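Local coordinates for N-formylglutamate amidohydrolase (Ralstonia eutropha, PDB 2Q7S), which binds a zinc ion and probably acts as a hydrolase of the N-formylglutamate amidohydrolase family, at residues G164-N176 against R243-Y256. Residues are numbered along the deposited sequence; the frame is centred on the assembly and turned at random.
With ZN (zinc ion), chain C.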
# COMPACT_ATOMS: atom_id res chain seq x y z
N GLY A 164 11.88 1.65 -20.51
CA GLY A 164 13.18 2.09 -20.02
C GLY A 164 13.10 2.99 -18.82
O GLY A 164 14.09 3.54 -18.42
N ALA A 165 11.92 3.07 -18.20
CA ALA A 165 11.70 3.76 -16.96
C ALA A 165 10.43 3.17 -16.36
O ALA A 165 9.62 2.57 -17.07
CB ALA A 165 11.54 5.24 -17.19
N VAL A 166 10.23 3.38 -15.07
CA VAL A 166 9.00 3.02 -14.41
C VAL A 166 8.75 3.95 -13.21
O VAL A 166 9.67 4.42 -12.51
CB VAL A 166 9.01 1.51 -14.00
CG1 VAL A 166 10.09 1.23 -12.96
CG2 VAL A 166 7.62 1.05 -13.53
N TRP A 167 7.49 4.21 -12.97
CA TRP A 167 7.04 4.99 -11.82
C TRP A 167 6.01 4.14 -11.10
O TRP A 167 4.95 3.82 -11.68
CB TRP A 167 6.44 6.33 -12.26
CG TRP A 167 7.47 7.34 -12.74
CD1 TRP A 167 8.06 8.32 -12.01
CD2 TRP A 167 8.05 7.43 -14.06
NE1 TRP A 167 8.93 9.03 -12.79
CE2 TRP A 167 8.96 8.50 -14.04
CE3 TRP A 167 7.89 6.69 -15.24
CZ2 TRP A 167 9.71 8.85 -15.15
CZ3 TRP A 167 8.62 7.04 -16.35
CH2 TRP A 167 9.53 8.12 -16.30
N HIS A 168 6.37 3.71 -9.89
CA HIS A 168 5.55 2.87 -9.05
C HIS A 168 4.92 3.72 -7.92
O HIS A 168 5.63 4.44 -7.26
CB HIS A 168 6.43 1.80 -8.46
CG HIS A 168 5.78 1.05 -7.36
ND1 HIS A 168 6.37 0.85 -6.13
CD2 HIS A 168 4.57 0.44 -7.29
CE1 HIS A 168 5.57 0.13 -5.37
NE2 HIS A 168 4.47 -0.14 -6.06
N LEU A 169 3.59 3.63 -7.75
CA LEU A 169 2.86 4.23 -6.60
C LEU A 169 2.35 3.10 -5.70
O LEU A 169 1.66 2.20 -6.15
CB LEU A 169 1.74 5.15 -7.03
CG LEU A 169 2.01 6.27 -8.05
CD1 LEU A 169 0.75 7.14 -8.33
CD2 LEU A 169 3.19 7.14 -7.60
N ASN A 170 2.74 3.14 -4.45
CA ASN A 170 2.30 2.24 -3.39
C ASN A 170 1.22 2.98 -2.56
O ASN A 170 1.50 4.01 -1.94
CB ASN A 170 3.57 1.86 -2.56
CG ASN A 170 3.33 0.78 -1.56
OD1 ASN A 170 3.40 1.02 -0.35
ND2 ASN A 170 3.06 -0.42 -2.03
N LEU A 171 -0.02 2.48 -2.57
CA LEU A 171 -1.16 3.26 -2.21
C LEU A 171 -1.75 2.81 -0.89
O LEU A 171 -2.00 1.61 -0.72
CB LEU A 171 -2.24 3.13 -3.34
CG LEU A 171 -1.78 3.50 -4.75
CD1 LEU A 171 -2.87 3.24 -5.82
CD2 LEU A 171 -1.30 4.93 -4.82
N HIS A 172 -2.05 3.77 0.01
CA HIS A 172 -2.52 3.48 1.36
C HIS A 172 -3.51 4.49 1.85
O HIS A 172 -3.72 5.55 1.24
CB HIS A 172 -1.32 3.47 2.36
CG HIS A 172 -0.32 2.45 2.04
ND1 HIS A 172 -0.31 1.21 2.65
CD2 HIS A 172 0.63 2.43 1.09
CE1 HIS A 172 0.64 0.48 2.09
NE2 HIS A 172 1.22 1.19 1.15
N SER A 173 -4.16 4.12 2.93
CA SER A 173 -4.81 5.09 3.81
C SER A 173 -4.40 4.85 5.27
O SER A 173 -4.03 3.76 5.66
CB SER A 173 -6.33 5.00 3.65
OG SER A 173 -6.82 3.81 4.21
N MSE A 174 -4.59 5.86 6.07
CA MSE A 174 -4.13 5.84 7.43
C MSE A 174 -5.21 6.41 8.36
O MSE A 174 -6.00 7.31 7.96
CB MSE A 174 -2.82 6.63 7.51
CG MSE A 174 -2.86 7.96 6.84
SE MSE A 174 -1.25 9.02 7.09
CE MSE A 174 -2.16 10.57 6.39
N PRO A 175 -5.24 5.93 9.61
CA PRO A 175 -6.17 6.46 10.60
C PRO A 175 -5.77 7.82 11.11
O PRO A 175 -4.60 8.24 10.98
CB PRO A 175 -6.11 5.41 11.71
CG PRO A 175 -4.76 4.86 11.60
CD PRO A 175 -4.42 4.84 10.16
N ASN A 176 -6.73 8.52 11.70
CA ASN A 176 -6.49 9.86 12.13
C ASN A 176 -5.46 9.89 13.26
O ASN A 176 -4.69 10.84 13.42
CB ASN A 176 -7.81 10.48 12.56
CG ASN A 176 -8.02 11.87 11.99
OD1 ASN A 176 -7.46 12.22 10.96
ND2 ASN A 176 -8.82 12.66 12.66
N ARG A 243 16.41 4.84 -13.34
CA ARG A 243 15.13 5.25 -13.88
C ARG A 243 13.93 4.43 -13.40
O ARG A 243 12.88 4.34 -14.07
CB ARG A 243 15.19 5.36 -15.39
CG ARG A 243 16.32 6.27 -15.82
CD ARG A 243 16.49 6.29 -17.32
NE ARG A 243 15.26 6.62 -18.05
CZ ARG A 243 14.61 7.78 -17.98
NH1 ARG A 243 15.06 8.77 -17.22
NH2 ARG A 243 13.53 7.98 -18.71
N ARG A 244 14.09 3.86 -12.21
CA ARG A 244 13.04 3.12 -11.53
C ARG A 244 12.70 3.98 -10.32
O ARG A 244 13.58 4.39 -9.58
CB ARG A 244 13.53 1.75 -11.10
CG ARG A 244 14.02 0.85 -12.23
CD ARG A 244 14.87 -0.24 -11.72
NE ARG A 244 15.11 -1.27 -12.74
CZ ARG A 244 14.28 -2.28 -13.00
NH1 ARG A 244 13.15 -2.41 -12.34
NH2 ARG A 244 14.57 -3.16 -13.95
N ASN A 245 11.42 4.27 -10.16
CA ASN A 245 10.95 5.23 -9.15
C ASN A 245 9.82 4.62 -8.34
O ASN A 245 8.95 3.97 -8.89
CB ASN A 245 10.43 6.52 -9.84
CG ASN A 245 11.48 7.17 -10.73
OD1 ASN A 245 12.36 7.88 -10.25
ND2 ASN A 245 11.45 6.82 -12.01
N SER A 246 9.83 4.86 -7.05
CA SER A 246 8.77 4.39 -6.18
C SER A 246 8.43 5.50 -5.16
O SER A 246 9.32 6.17 -4.53
CB SER A 246 9.21 3.10 -5.47
OG SER A 246 8.15 2.38 -4.89
N LEU A 247 7.13 5.65 -4.98
CA LEU A 247 6.55 6.62 -4.03
C LEU A 247 5.41 5.99 -3.22
O LEU A 247 4.45 5.50 -3.80
CB LEU A 247 6.03 7.82 -4.84
CG LEU A 247 5.43 8.98 -4.02
CD1 LEU A 247 6.53 9.59 -3.12
CD2 LEU A 247 4.83 10.00 -5.01
N GLN A 248 5.48 6.00 -1.89
CA GLN A 248 4.35 5.52 -1.08
C GLN A 248 3.42 6.71 -0.84
O GLN A 248 3.87 7.78 -0.47
CB GLN A 248 4.86 4.95 0.23
CG GLN A 248 3.84 4.17 1.00
CD GLN A 248 4.43 3.32 2.11
OE1 GLN A 248 5.44 2.63 1.91
NE2 GLN A 248 3.82 3.37 3.28
N ILE A 249 2.13 6.55 -1.09
CA ILE A 249 1.14 7.62 -0.85
C ILE A 249 0.08 7.20 0.16
O ILE A 249 -0.67 6.19 -0.08
CB ILE A 249 0.40 8.06 -2.16
CG1 ILE A 249 1.41 8.46 -3.25
CG2 ILE A 249 -0.59 9.20 -1.84
CD1 ILE A 249 0.78 9.04 -4.55
N GLU A 250 -0.05 7.99 1.23
CA GLU A 250 -0.98 7.67 2.33
C GLU A 250 -2.08 8.73 2.46
O GLU A 250 -1.77 9.88 2.53
CB GLU A 250 -0.21 7.60 3.65
CG GLU A 250 0.88 6.58 3.70
CD GLU A 250 0.53 5.34 4.45
OE1 GLU A 250 -0.60 5.26 4.99
OE2 GLU A 250 1.37 4.43 4.48
N ILE A 251 -3.34 8.31 2.49
CA ILE A 251 -4.48 9.18 2.59
C ILE A 251 -5.13 9.08 3.99
O ILE A 251 -5.55 7.99 4.42
CB ILE A 251 -5.53 8.80 1.49
CG1 ILE A 251 -4.93 8.91 0.10
CG2 ILE A 251 -6.79 9.61 1.57
CD1 ILE A 251 -5.89 8.53 -0.98
N ARG A 252 -5.29 10.21 4.66
CA ARG A 252 -6.02 10.27 5.93
C ARG A 252 -7.48 9.78 5.70
O ARG A 252 -8.28 10.38 4.99
CB ARG A 252 -5.99 11.70 6.47
CG ARG A 252 -6.29 11.89 7.95
CD ARG A 252 -5.91 13.31 8.40
NE ARG A 252 -6.68 14.38 7.74
CZ ARG A 252 -7.82 14.88 8.23
NH1 ARG A 252 -8.35 14.38 9.34
NH2 ARG A 252 -8.43 15.86 7.61
N ARG A 253 -7.82 8.70 6.35
CA ARG A 253 -9.08 7.97 6.17
C ARG A 253 -10.37 8.75 6.30
O ARG A 253 -11.28 8.50 5.51
CB ARG A 253 -9.10 6.75 7.12
CG ARG A 253 -8.32 5.58 6.56
CD ARG A 253 -8.09 4.50 7.63
NE ARG A 253 -7.13 3.49 7.22
CZ ARG A 253 -6.64 2.59 8.07
NH1 ARG A 253 -7.08 2.58 9.31
NH2 ARG A 253 -5.78 1.70 7.67
N PRO A 254 -10.46 9.71 7.28
CA PRO A 254 -11.68 10.52 7.44
C PRO A 254 -12.08 11.25 6.18
O PRO A 254 -13.26 11.51 5.99
CB PRO A 254 -11.33 11.51 8.57
CG PRO A 254 -10.34 10.88 9.32
CD PRO A 254 -9.49 10.06 8.32
N LEU A 255 -11.11 11.51 5.32
CA LEU A 255 -11.35 12.13 4.02
C LEU A 255 -12.33 11.39 3.12
O LEU A 255 -12.87 11.96 2.20
CB LEU A 255 -10.03 12.28 3.26
CG LEU A 255 -8.98 13.24 3.82
CD1 LEU A 255 -7.79 13.28 2.89
CD2 LEU A 255 -9.56 14.61 3.98
N TYR A 256 -12.50 10.09 3.33
CA TYR A 256 -13.35 9.30 2.44
C TYR A 256 -14.25 8.25 3.07
O TYR A 256 -15.21 7.84 2.44
CB TYR A 256 -12.48 8.65 1.35
CG TYR A 256 -11.60 7.52 1.79
CD1 TYR A 256 -10.32 7.76 2.24
CD2 TYR A 256 -12.06 6.22 1.73
CE1 TYR A 256 -9.49 6.70 2.60
CE2 TYR A 256 -11.28 5.17 2.12
CZ TYR A 256 -9.97 5.42 2.55
OH TYR A 256 -9.18 4.35 2.92
ZN ZN C . -1.52 0.66 4.12
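Arg243 gives its backbone O to Val166 N; its NE makes a weak hydrogen bond to Gly164 O, while NH2 bonds Gly289 O. Asn245 then grips Val166 O twice, with backbone N and with ND2 (3.0 Å), from opposite faces of that carbonyl. The same ND2 lies over the Trp167 ring, 3.4 Å above its plane, the amide and ring planes only 14° apart. Ser246 OG hydrogen-bonds His168 ND1 at the ring edge (2.7 Å); Asp29 holds NE2 and so fixes the ring's rotation. Leu247 CB packs on Leu169 CD2 (4.0 Å). These residues sit on neighbouring parallel strands, 166-174 and 244-252, at the centre of a mixed sheet. Strand 26-30 continues it beyond 166-174. Gln248 NE2 sits above one face of the His172 ring, toward its rim, with the amide tilted 34° from the ring, and bonds Glu250 OE2 on the anti lone pair. His172 NE2 donates a hydrogen bond to Asn170 OD1 (2.7 Å), which leaves ND1 for the zinc (2.0 Å). His32 and Asp55 are the other protein ligands. Glu250 bends at chi2 (-103°), bringing OE1 against His172 CB. Arg252 NH1 reaches Asn176 OD1 (2.8 Å) in the guanidinium plane. Arg253 stays extended from CG to NE; NE donates to Ser173 OG (3.0 Å), Pro175 CD lies over one guanidinium face, near its rim, and NH2 pairs with Asp55. Tyr256 OH accepts from Ser173 OG and bonds Thr56 O.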